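Local coordinates for E3 ubiquitin-protein ligase HERC2 (Homo sapiens, PDB 4L1M), which probably attaches ubiquitin to target proteins as a HECT-type E3 ligase and carries RCC1-like beta-propeller domains, the first of which is described here, at residues A[28-33]-A[358-363]; A[56-61]-A[65-70]; A[167-170]-A[174-177]; A[254-259]-A[271-276]. One frame throughout, in Å; residues are numbered along the deposited sequence.

In the fold
From the N terminus, the chain enters a seven-bladed propeller through strand 27-31, which shares a four-stranded blade with the last two strands, 365-370 and 374-379. Interaction 1 therefore joins the two ends of the ring: it spans 324 intervening residues and encloses the other three contacts. Within that long loop, interactions 2, 3 and 4 follow in series without crossing. Interaction 2 is a hairpin of the first complete blade, and interaction 3 pairs the two middle strands of another. Interaction 4 folds an interblade loop onto the hairpin that follows it. Interactions 1 and 3 lie on opposite sides of the chain's centre, as do 2 and 4, the latter with centres about 27 Å apart.

Interaction 1: A[28-33]-A[358-363]; sequences IGWGLI and PGLDTK
Leu360 sets its CD1 methyl against the far end of the Trp30 indole, 4.2 Å from CH2, in an oblique approach. A second, looser contact lies beside it, where Ile28 CD1 comes 4.5 Å from Lys363 NZ. Both are van der Waals contacts: a branched aliphatic chain suits the hydrophobic six-membered ring of the tryptophan, while the aliphatic length of Lys363 can lie near Ile28 as its amine forms a salt bridge with Glu26.

The indole is placed by its first torsion (chi1 58°), which sets CG between the backbone N and the carbonyl carbon. Its position is supported further by an edge-to-face contact with Phe344 and a weak hydrogen bond from NE1 to Gln342 O. On the loop side, a type I turn from Leu360 to Lys363, with a weak 3.3 Å bond from Lys363 N to Leu360 O, brings both of its end residues to face the strand.

Strand 27-31 itself runs between strands 45-46 and 374-379. The loop containing residues 358-363 leads from strand 354-356 of the preceding blade into 365-370, an outermost strand of this closing sheet.

Interaction 2: A[56-61]-A[65-70]; sequences TQIACA and FLILSR
The Phe65 ring lies alongside Ile58, the two side chains pointing the same way, with Ile58 CG2 3.8 Å from CD2 in an oblique approach; the ring also meets that of Phe376 of the closing blade, with the planes about 35° apart. The other flat group, the Gln57 amide, brings OE1 to 3.9 Å from Leu68 CD2. These residues belong to an antiparallel beta hairpin of a propeller blade, formed by strands 55-60 and 64-69.

Its two faces meet different neighbours. Ile58, Cys60, Phe65 and Ile67 share one face, on which Phe65 touches Trp35 and Cys60 touches Tyr79. Gln57, Ala59, Leu66 and Leu68 share the other, against strands 97-101 and 108-113 of the next blade. Beta-branched isoleucine suits an extended strand, and small Ala59 lets Ile100 pack close; its CB is 4.4 Å from Leu66 CB.

The backbones are joined by Ala59 and Leu66, which bond reciprocally, Leu66 N to Ala59 O at 2.9 Å and Ala59 N to Leu66 O at 3.0 Å. Leu68 N gives a nearly straight bond (172°) to Gln57 O. Where the chain turns a corner at Thr56, the pattern changes: Leu68 O accepts Thr56 N at 3.0 Å, nearly along the C=O axis, with a weak second bond from Thr56 OG1 at 3.4 Å.

Interaction 3: A[167-170]-A[174-177]; sequences AITA and LYTW
Trp177 brings the six-membered part of its indole up to Ala167, whose CB methyl sits at the ring's edge, in its plane, 4.0 Å from CH2. A methyl is small enough for the rim of the indole to come up beside this backbone; CZ3 is also near Ala167 N, in an oblique approach. The reach depends on chi1 of 64°, which folds CG in between the backbone N and the carbonyl carbon of Trp177.

Two backbone hydrogen bonds, both 2.9 Å, join Ala167 and Tyr175: Ala167 N to Tyr175 O, bent to 155° at the hydrogen, and the straighter Tyr175 N to Ala167 O. On the face that Ala167 and Tyr175 share, the Thr169 and Tyr175 side chains cross at a slant, with Thr169 CG2 3.9 Å from Tyr175 CE1. Threonine fits because its methyl serves this ring while its OG1 bonds Glu173 N in the connecting turn; Tyr175 OH in turn bonds Glu173 OE1, so the one glutamate is engaged by both partners.

On the opposite face, Ile168 CG1 meets Leu174 CD1 at 3.9 Å. With Leu174 CG anti to the backbone N (chi1 172°), the branch leans toward the partner strand, and CD1 comes 3.5 Å from Ala167 O.

The pair is the middle of its blade: strand 155-160 flanks 164-169, strand 196-198 flanks 174-178, and Ile168 and Leu174 pack on Val207 and Val210 of strand 207-212, the first strand of the next blade.

Interaction 4: A[254-259]-A[271-276]; sequences EKLQDL and SIALTK
Leu256 and Ala273 make the fully buried part of this contact, with Leu256 CD1 4.1 Å from Ala273 CB. The backbones stay well apart, their CA atoms 8.8 Å from each other, so a long side chain on the loop and a short one on the strand together fill the distance. Around them the packing continues: Leu256 also touches Pro302, and Ala273 touches Val261 and Trp283, a neighbourhood in which a single methyl leaves room for the large indole. Leu256 reaches the strand with CG beside its backbone N, opposite the carbonyl carbon (chi1 -64°).

The second touch lies nearer the solvent, for Leu259 is partly exposed although its partner Thr275 is buried. Leu259 CB lies 4.3 Å from Thr275 CG2, and here the CA atoms are nearer, at 6.8 Å. Thr275 suits the end of a strand: its methyl turns to the leucine, while OG1 is hydrogen-bonded to Asp277 OD1 and Gln279 N in the hairpin turn. Leu259 also touches Tyr281.

Between the two leucines the chain makes a type I turn, closed by Leu259 N to Leu256 O at 2.9 Å, so both are presented on the side facing the strand. The polar residues Gln257 and Asp258, at the middle of the turn, and Glu254 and Lys255, in the short 3-10 segment that runs into it, are exposed; Lys255 makes a cation-pi contact with Tyr301.

The arrangement belongs to the RCC1-like propeller: the link from the outermost strand of one blade, 250-252, to the first strand of the next, 261-267, folds its leucines over that next blade's hairpin.

Interaction 1: A[28-33]-A[358-363]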
loop_
_atom_site.group_PDB
_atom_site.type_symbol
_atom_site.label_atom_id
_atom_site.label_comp_id
_atom_site.label_asym_id
_atom_site.label_seq_id
_atom_site.Cartn_x
_atom_site.Cartn_y
_atom_site.Cartn_z
ATOM N N ILE A 28 -3.570 12.149 -13.134
ATOM C CA ILE A 28 -2.944 13.332 -12.555
ATOM C C ILE A 28 -1.882 12.919 -11.543
ATOM O O ILE A 28 -2.090 11.986 -10.758
ATOM C CB ILE A 28 -3.952 14.206 -11.797
ATOM C CG1 ILE A 28 -5.295 14.240 -12.501
ATOM C CG2 ILE A 28 -3.391 15.612 -11.633
ATOM C CD1 ILE A 28 -5.245 14.829 -13.889
ATOM N N GLY A 29 -0.742 13.610 -11.588
ATOM C CA GLY A 29 0.340 13.399 -10.632
ATOM C C GLY A 29 0.886 14.704 -10.119
ATOM O O GLY A 29 0.775 15.742 -10.780
ATOM N N TRP A 30 1.435 14.666 -8.910
ATOM C CA TRP A 30 2.108 15.835 -8.358
ATOM C C TRP A 30 3.070 15.421 -7.292
ATOM O O TRP A 30 3.000 14.301 -6.803
ATOM C CB TRP A 30 1.107 16.882 -7.834
ATOM C CG TRP A 30 0.185 16.401 -6.786
ATOM C CD1 TRP A 30 0.284 16.641 -5.444
ATOM C CD2 TRP A 30 -1.002 15.623 -6.970
ATOM N NE1 TRP A 30 -0.763 16.049 -4.782
ATOM C CE2 TRP A 30 -1.571 15.427 -5.699
ATOM C CE3 TRP A 30 -1.657 15.095 -8.089
ATOM C CZ2 TRP A 30 -2.750 14.706 -5.513
ATOM C CZ3 TRP A 30 -2.829 14.369 -7.902
ATOM C CH2 TRP A 30 -3.359 14.183 -6.628
ATOM N N GLY A 31 3.975 16.331 -6.937
ATOM C CA GLY A 31 5.048 16.040 -5.982
ATOM C C GLY A 31 6.409 16.104 -6.648
ATOM O O GLY A 31 6.585 16.822 -7.604
ATOM N N LEU A 32 7.360 15.326 -6.148
ATOM C CA LEU A 32 8.732 15.362 -6.654
ATOM C C LEU A 32 8.838 14.507 -7.909
ATOM O O LEU A 32 9.098 13.309 -7.856
ATOM C CB LEU A 32 9.707 14.892 -5.562
ATOM C CG LEU A 32 11.217 14.868 -5.867
ATOM C CD1 LEU A 32 11.746 16.243 -6.221
ATOM C CD2 LEU A 32 11.972 14.277 -4.675
ATOM N N ILE A 33 8.631 15.151 -9.041
ATOM C CA ILE A 33 8.562 14.492 -10.330
ATOM C C ILE A 33 9.513 15.172 -11.257
ATOM O O ILE A 33 9.437 16.378 -11.452
ATOM C CB ILE A 33 7.146 14.595 -10.893
ATOM C CG1 ILE A 33 6.276 13.523 -10.258
ATOM C CG2 ILE A 33 7.119 14.435 -12.409
ATOM C CD1 ILE A 33 4.806 13.829 -10.381
ATOM N N PRO A 358 -8.542 20.879 -4.620
ATOM C CA PRO A 358 -9.384 21.525 -5.612
ATOM C C PRO A 358 -9.035 21.057 -7.003
ATOM O O PRO A 358 -7.936 20.521 -7.211
ATOM C CB PRO A 358 -9.040 23.002 -5.449
ATOM C CG PRO A 358 -7.611 22.989 -5.025
ATOM C CD PRO A 358 -7.433 21.751 -4.189
ATOM N N GLY A 359 -9.965 21.258 -7.940
ATOM C CA GLY A 359 -9.808 20.815 -9.311
ATOM C C GLY A 359 -10.290 19.398 -9.599
ATOM O O GLY A 359 -10.658 19.100 -10.738
ATOM N N LEU A 360 -10.307 18.528 -8.581
ATOM C CA LEU A 360 -10.477 17.077 -8.770
ATOM C C LEU A 360 -11.904 16.521 -8.607
ATOM O O LEU A 360 -12.194 15.390 -9.057
ATOM C CB LEU A 360 -9.577 16.350 -7.790
ATOM C CG LEU A 360 -8.085 16.668 -7.858
ATOM C CD1 LEU A 360 -7.302 15.735 -6.937
ATOM C CD2 LEU A 360 -7.559 16.563 -9.287
ATOM N N ASP A 361 -12.773 17.298 -7.958
ATOM C CA ASP A 361 -14.176 16.898 -7.713
ATOM C C ASP A 361 -14.922 16.525 -9.003
ATOM O O ASP A 361 -15.804 15.678 -8.989
ATOM C CB ASP A 361 -14.943 18.024 -6.983
ATOM C CG ASP A 361 -14.151 18.614 -5.818
ATOM O OD1 ASP A 361 -14.024 17.955 -4.754
ATOM O OD2 ASP A 361 -13.636 19.745 -5.980
ATOM N N THR A 362 -14.546 17.148 -10.116
ATOM C CA THR A 362 -15.288 17.025 -11.371
ATOM C C THR A 362 -14.760 15.967 -12.367
ATOM O O THR A 362 -15.262 15.876 -13.490
ATOM C CB THR A 362 -15.236 18.369 -12.076
ATOM O OG1 THR A 362 -13.864 18.687 -12.335
ATOM C CG2 THR A 362 -15.847 19.446 -11.188
ATOM N N LYS A 363 -13.760 15.182 -11.961
ATOM C CA LYS A 363 -13.037 14.260 -12.875
ATOM C C LYS A 363 -13.381 12.781 -12.699
ATOM O O LYS A 363 -12.805 11.933 -13.362
ATOM C CB LYS A 363 -11.532 14.425 -12.681
ATOM C CG LYS A 363 -10.990 15.764 -13.139
ATOM C CD LYS A 363 -9.517 15.896 -12.775
ATOM C CE LYS A 363 -8.959 17.271 -13.114
ATOM N NZ LYS A 363 -8.765 17.470 -14.568
#

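Interaction 2: A[56-61]-A[65-70]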
loop_
_atom_site.group_PDB
_atom_site.type_symbol
_atom_site.label_atom_id
_atom_site.label_comp_id
_atom_site.label_asym_id
_atom_site.label_seq_id
_atom_site.Cartn_x
_atom_site.Cartn_y
_atom_site.Cartn_z
ATOM N N THR A 56 -5.187 0.937 -14.397
ATOM C CA THR A 56 -6.127 0.334 -13.443
ATOM C C THR A 56 -5.532 0.366 -12.045
ATOM O O THR A 56 -6.272 0.394 -11.060
ATOM C CB THR A 56 -6.534 -1.121 -13.816
ATOM O OG1 THR A 56 -5.399 -2.002 -13.734
ATOM C CG2 THR A 56 -7.095 -1.181 -15.210
ATOM N N GLN A 57 -4.201 0.338 -11.969
ATOM C CA GLN A 57 -3.484 0.331 -10.712
ATOM C C GLN A 57 -2.108 0.966 -10.843
ATOM O O GLN A 57 -1.496 0.891 -11.899
ATOM C CB GLN A 57 -3.297 -1.117 -10.289
ATOM C CG GLN A 57 -3.524 -1.435 -8.837
ATOM C CD GLN A 57 -3.652 -2.950 -8.689
ATOM O OE1 GLN A 57 -4.599 -3.579 -9.242
ATOM N NE2 GLN A 57 -2.705 -3.550 -8.014
ATOM N N ILE A 58 -1.630 1.579 -9.765
ATOM C CA ILE A 58 -0.280 2.069 -9.686
ATOM C C ILE A 58 0.318 1.681 -8.337
ATOM O O ILE A 58 -0.255 1.981 -7.304
ATOM C CB ILE A 58 -0.239 3.609 -9.803
ATOM C CG1 ILE A 58 -0.645 4.037 -11.198
ATOM C CG2 ILE A 58 1.161 4.137 -9.448
ATOM C CD1 ILE A 58 -0.592 5.524 -11.447
ATOM N N ALA A 59 1.487 1.043 -8.364
ATOM C CA ALA A 59 2.202 0.644 -7.165
ATOM C C ALA A 59 3.514 1.432 -7.073
ATOM O O ALA A 59 4.391 1.294 -7.907
ATOM C CB ALA A 59 2.484 -0.833 -7.194
ATOM N N CYS A 60 3.616 2.260 -6.045
ATOM C CA CYS A 60 4.703 3.175 -5.910
ATOM C C CYS A 60 5.812 2.556 -5.073
ATOM O O CYS A 60 5.593 2.198 -3.925
ATOM C CB CYS A 60 4.194 4.455 -5.254
ATOM S SG CYS A 60 3.118 5.449 -6.331
ATOM N N ALA A 61 7.001 2.454 -5.658
ATOM C CA ALA A 61 8.189 2.072 -4.905
ATOM C C ALA A 61 8.980 3.331 -4.557
ATOM O O ALA A 61 8.465 4.447 -4.678
ATOM C CB ALA A 61 9.023 1.085 -5.686
ATOM N N PHE A 65 7.801 3.650 -10.050
ATOM C CA PHE A 65 6.483 3.079 -9.867
ATOM C C PHE A 65 6.131 2.151 -10.998
ATOM O O PHE A 65 6.633 2.299 -12.114
ATOM C CB PHE A 65 5.391 4.150 -9.654
ATOM C CG PHE A 65 5.221 5.123 -10.796
ATOM C CD1 PHE A 65 6.131 6.117 -11.017
ATOM C CD2 PHE A 65 4.097 5.085 -11.600
ATOM C CE1 PHE A 65 5.951 7.027 -12.057
ATOM C CE2 PHE A 65 3.912 5.996 -12.622
ATOM C CZ PHE A 65 4.838 6.969 -12.847
ATOM N N LEU A 66 5.274 1.194 -10.668
ATOM C CA LEU A 66 4.735 0.260 -11.602
ATOM C C LEU A 66 3.338 0.702 -11.969
ATOM O O LEU A 66 2.598 1.224 -11.120
ATOM C CB LEU A 66 4.644 -1.122 -10.967
ATOM C CG LEU A 66 5.939 -1.851 -10.632
ATOM C CD1 LEU A 66 5.609 -3.247 -10.183
ATOM C CD2 LEU A 66 6.889 -1.919 -11.824
ATOM N N ILE A 67 2.969 0.481 -13.227
ATOM C CA ILE A 67 1.620 0.779 -13.698
ATOM C C ILE A 67 1.037 -0.474 -14.310
ATOM O O ILE A 67 1.684 -1.098 -15.146
ATOM C CB ILE A 67 1.642 1.863 -14.777
ATOM C CG1 ILE A 67 2.462 3.078 -14.334
ATOM C CG2 ILE A 67 0.244 2.297 -15.118
ATOM C CD1 ILE A 67 3.870 3.124 -14.913
ATOM N N LEU A 68 -0.175 -0.844 -13.906
ATOM C CA LEU A 68 -0.873 -1.982 -14.499
ATOM C C LEU A 68 -1.881 -1.445 -15.507
ATOM O O LEU A 68 -2.663 -0.557 -15.161
ATOM C CB LEU A 68 -1.606 -2.763 -13.421
ATOM C CG LEU A 68 -2.420 -3.970 -13.902
ATOM C CD1 LEU A 68 -1.489 -4.972 -14.547
ATOM C CD2 LEU A 68 -3.213 -4.615 -12.768
ATOM N N SER A 69 -1.873 -2.003 -16.723
ATOM C CA SER A 69 -2.758 -1.558 -17.804
ATOM C C SER A 69 -3.995 -2.421 -17.892
ATOM O O SER A 69 -3.994 -3.583 -17.451
ATOM C CB SER A 69 -2.068 -1.637 -19.160
ATOM O OG SER A 69 -0.694 -1.829 -19.016
ATOM N N ARG A 70 -5.058 -1.855 -18.465
ATOM C CA ARG A 70 -6.330 -2.562 -18.682
ATOM C C ARG A 70 -6.099 -3.951 -19.315
ATOM O O ARG A 70 -6.776 -4.926 -18.952
ATOM C CB ARG A 70 -7.278 -1.689 -19.526
ATOM C CG ARG A 70 -7.143 -1.793 -21.026
ATOM C CD ARG A 70 -5.886 -1.178 -21.606
ATOM N NE ARG A 70 -5.797 -1.544 -23.032
ATOM C CZ ARG A 70 -4.800 -1.207 -23.851
ATOM N NH1 ARG A 70 -3.784 -0.470 -23.413
ATOM N NH2 ARG A 70 -4.835 -1.603 -25.136
#

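Interaction 3: A[167-170]-A[174-177]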
loop_
_atom_site.group_PDB
_atom_site.type_symbol
_atom_site.label_atom_id
_atom_site.label_comp_id
_atom_site.label_asym_id
_atom_site.label_seq_id
_atom_site.Cartn_x
_atom_site.Cartn_y
_atom_site.Cartn_z
ATOM N N ALA A 167 1.105 -12.398 1.122
ATOM C CA ALA A 167 0.067 -12.735 0.200
ATOM C C ALA A 167 -1.071 -13.454 0.889
ATOM O O ALA A 167 -0.880 -14.118 1.888
ATOM C CB ALA A 167 0.634 -13.583 -0.922
ATOM N N ILE A 168 -2.262 -13.321 0.337
ATOM C CA ILE A 168 -3.462 -13.930 0.900
ATOM C C ILE A 168 -4.060 -14.896 -0.137
ATOM O O ILE A 168 -4.157 -14.556 -1.316
ATOM C CB ILE A 168 -4.491 -12.835 1.281
ATOM C CG1 ILE A 168 -3.878 -11.847 2.273
ATOM C CG2 ILE A 168 -5.726 -13.440 1.922
ATOM C CD1 ILE A 168 -4.703 -10.595 2.499
ATOM N N THR A 169 -4.476 -16.081 0.305
ATOM C CA THR A 169 -5.151 -17.021 -0.574
ATOM C C THR A 169 -6.657 -16.814 -0.559
ATOM O O THR A 169 -7.186 -16.077 0.268
ATOM C CB THR A 169 -4.842 -18.466 -0.183
ATOM O OG1 THR A 169 -5.407 -18.768 1.112
ATOM C CG2 THR A 169 -3.346 -18.672 -0.166
ATOM N N ALA A 170 -7.351 -17.489 -1.469
ATOM C CA ALA A 170 -8.814 -17.383 -1.551
ATOM C C ALA A 170 -9.503 -17.968 -0.293
ATOM O O ALA A 170 -10.502 -17.425 0.148
ATOM C CB ALA A 170 -9.329 -18.036 -2.819
ATOM N N LEU A 174 -2.824 -16.366 5.288
ATOM C CA LEU A 174 -1.875 -15.280 5.099
ATOM C C LEU A 174 -0.454 -15.832 5.162
ATOM O O LEU A 174 -0.109 -16.519 6.102
ATOM C CB LEU A 174 -2.054 -14.231 6.187
ATOM C CG LEU A 174 -0.982 -13.146 6.179
ATOM C CD1 LEU A 174 -1.021 -12.379 4.869
ATOM C CD2 LEU A 174 -1.140 -12.201 7.352
ATOM N N TYR A 175 0.352 -15.517 4.145
ATOM C CA TYR A 175 1.746 -15.951 4.043
ATOM C C TYR A 175 2.589 -14.707 4.083
ATOM O O TYR A 175 2.231 -13.724 3.460
ATOM C CB TYR A 175 1.993 -16.720 2.725
ATOM C CG TYR A 175 1.368 -18.101 2.732
ATOM C CD1 TYR A 175 0.033 -18.278 2.425
ATOM C CD2 TYR A 175 2.106 -19.213 3.093
ATOM C CE1 TYR A 175 -0.544 -19.529 2.451
ATOM C CE2 TYR A 175 1.541 -20.466 3.143
ATOM C CZ TYR A 175 0.212 -20.629 2.819
ATOM O OH TYR A 175 -0.359 -21.900 2.856
ATOM N N THR A 176 3.682 -14.738 4.839
ATOM C CA THR A 176 4.629 -13.639 4.855
ATOM C C THR A 176 6.030 -14.184 4.645
ATOM O O THR A 176 6.271 -15.367 4.859
ATOM C CB THR A 176 4.605 -12.901 6.189
ATOM O OG1 THR A 176 4.676 -13.852 7.256
ATOM C CG2 THR A 176 3.323 -12.082 6.333
ATOM N N TRP A 177 6.942 -13.336 4.160
ATOM C CA TRP A 177 8.346 -13.735 3.966
ATOM C C TRP A 177 9.235 -12.518 3.779
ATOM O O TRP A 177 8.753 -11.419 3.547
ATOM C CB TRP A 177 8.494 -14.733 2.802
ATOM C CG TRP A 177 8.130 -14.210 1.431
ATOM C CD1 TRP A 177 8.997 -13.779 0.461
ATOM C CD2 TRP A 177 6.815 -14.081 0.867
ATOM N NE1 TRP A 177 8.310 -13.382 -0.654
ATOM C CE2 TRP A 177 6.972 -13.549 -0.437
ATOM C CE3 TRP A 177 5.518 -14.344 1.340
ATOM C CZ2 TRP A 177 5.885 -13.294 -1.280
ATOM C CZ3 TRP A 177 4.432 -14.072 0.500
ATOM C CH2 TRP A 177 4.625 -13.568 -0.799
#

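Interaction 4: A[254-259]-A[271-276]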
loop_
_atom_site.group_PDB
_atom_site.type_symbol
_atom_site.label_atom_id
_atom_site.label_comp_id
_atom_site.label_asym_id
_atom_site.label_seq_id
_atom_site.Cartn_x
_atom_site.Cartn_y
_atom_site.Cartn_z
ATOM N N GLU A 254 -7.964 -4.139 20.089
ATOM C CA GLU A 254 -9.178 -4.137 20.874
ATOM C C GLU A 254 -10.024 -2.857 20.692
ATOM O O GLU A 254 -11.251 -2.915 20.712
ATOM C CB GLU A 254 -8.850 -4.353 22.390
ATOM C CG GLU A 254 -8.098 -5.651 22.831
ATOM C CD GLU A 254 -6.521 -5.607 22.876
ATOM O OE1 GLU A 254 -5.922 -4.519 23.084
ATOM O OE2 GLU A 254 -5.857 -6.684 22.737
ATOM N N LYS A 255 -9.397 -1.723 20.428
ATOM C CA LYS A 255 -10.164 -0.472 20.184
ATOM C C LYS A 255 -10.961 -0.464 18.890
ATOM O O LYS A 255 -11.908 0.305 18.769
ATOM C CB LYS A 255 -9.253 0.738 20.168
ATOM C CG LYS A 255 -8.510 0.938 21.471
ATOM C CD LYS A 255 -9.406 1.424 22.583
ATOM C CE LYS A 255 -8.629 1.495 23.888
ATOM N NZ LYS A 255 -9.529 1.963 24.963
ATOM N N LEU A 256 -10.582 -1.301 17.924
ATOM C CA LEU A 256 -11.286 -1.401 16.646
ATOM C C LEU A 256 -12.313 -2.539 16.624
ATOM O O LEU A 256 -13.026 -2.718 15.607
ATOM C CB LEU A 256 -10.309 -1.649 15.503
ATOM C CG LEU A 256 -9.313 -0.553 15.222
ATOM C CD1 LEU A 256 -8.413 -1.003 14.082
ATOM C CD2 LEU A 256 -9.956 0.773 14.869
ATOM N N GLN A 257 -12.420 -3.266 17.735
ATOM C CA GLN A 257 -12.956 -4.627 17.724
ATOM C C GLN A 257 -14.460 -4.674 17.579
ATOM O O GLN A 257 -15.021 -5.742 17.445
ATOM C CB GLN A 257 -12.517 -5.398 18.998
ATOM C CG GLN A 257 -13.438 -5.156 20.195
ATOM C CD GLN A 257 -12.835 -5.497 21.587
ATOM O OE1 GLN A 257 -11.856 -6.259 21.725
ATOM N NE2 GLN A 257 -13.429 -4.909 22.624
ATOM N N ASP A 258 -15.106 -3.516 17.640
ATOM C CA ASP A 258 -16.522 -3.417 17.315
ATOM C C ASP A 258 -16.904 -2.707 15.981
ATOM O O ASP A 258 -18.102 -2.497 15.679
ATOM C CB ASP A 258 -17.221 -2.692 18.463
ATOM C CG ASP A 258 -16.577 -1.356 18.782
ATOM O OD1 ASP A 258 -15.325 -1.212 18.621
ATOM O OD2 ASP A 258 -17.342 -0.446 19.176
ATOM N N LEU A 259 -15.920 -2.379 15.169
ATOM C CA LEU A 259 -16.169 -1.592 13.986
ATOM C C LEU A 259 -16.014 -2.649 12.876
ATOM O O LEU A 259 -15.344 -3.688 13.064
ATOM C CB LEU A 259 -15.158 -0.431 13.879
ATOM C CG LEU A 259 -15.026 0.271 15.215
ATOM C CD1 LEU A 259 -13.805 1.174 15.245
ATOM C CD2 LEU A 259 -16.296 1.051 15.563
ATOM N N SER A 271 -0.195 3.830 11.073
ATOM C CA SER A 271 -1.136 2.852 10.631
ATOM C C SER A 271 -2.487 3.501 10.375
ATOM O O SER A 271 -2.827 4.514 10.975
ATOM C CB SER A 271 -1.278 1.806 11.721
ATOM O OG SER A 271 -0.022 1.206 11.997
ATOM N N ILE A 272 -3.252 2.886 9.483
ATOM C CA ILE A 272 -4.537 3.380 9.033
ATOM C C ILE A 272 -5.537 2.215 8.978
ATOM O O ILE A 272 -5.199 1.122 8.535
ATOM C CB ILE A 272 -4.396 3.902 7.597
ATOM C CG1 ILE A 272 -3.510 5.143 7.542
ATOM C CG2 ILE A 272 -5.770 4.185 6.979
ATOM C CD1 ILE A 272 -4.234 6.390 8.002
ATOM N N ALA A 273 -6.776 2.471 9.363
ATOM C CA ALA A 273 -7.853 1.534 9.132
ATOM C C ALA A 273 -9.049 2.261 8.556
ATOM O O ALA A 273 -9.314 3.411 8.905
ATOM C CB ALA A 273 -8.247 0.882 10.425
ATOM N N LEU A 274 -9.799 1.559 7.719
ATOM C CA LEU A 274 -10.920 2.121 7.018
ATOM C C LEU A 274 -12.125 1.217 7.231
ATOM O O LEU A 274 -12.029 0.025 7.016
ATOM C CB LEU A 274 -10.558 2.175 5.534
ATOM C CG LEU A 274 -11.654 2.561 4.563
ATOM C CD1 LEU A 274 -12.197 3.941 4.893
ATOM C CD2 LEU A 274 -11.102 2.513 3.165
ATOM N N THR A 275 -13.256 1.775 7.649
ATOM C CA THR A 275 -14.464 0.964 7.892
ATOM C C THR A 275 -15.301 0.786 6.630
ATOM O O THR A 275 -15.144 1.519 5.674
ATOM C CB THR A 275 -15.360 1.564 8.991
ATOM O OG1 THR A 275 -15.900 2.822 8.570
ATOM C CG2 THR A 275 -14.596 1.751 10.232
ATOM N N LYS A 276 -16.186 -0.201 6.649
ATOM C CA LYS A 276 -17.186 -0.395 5.603
ATOM C C LYS A 276 -18.055 0.854 5.411
ATOM O O LYS A 276 -18.498 1.139 4.300
ATOM C CB LYS A 276 -18.076 -1.603 5.938
ATOM C CG LYS A 276 -18.880 -2.173 4.785
ATOM C CD LYS A 276 -19.845 -3.255 5.267
ATOM C CE LYS A 276 -20.883 -2.742 6.276
#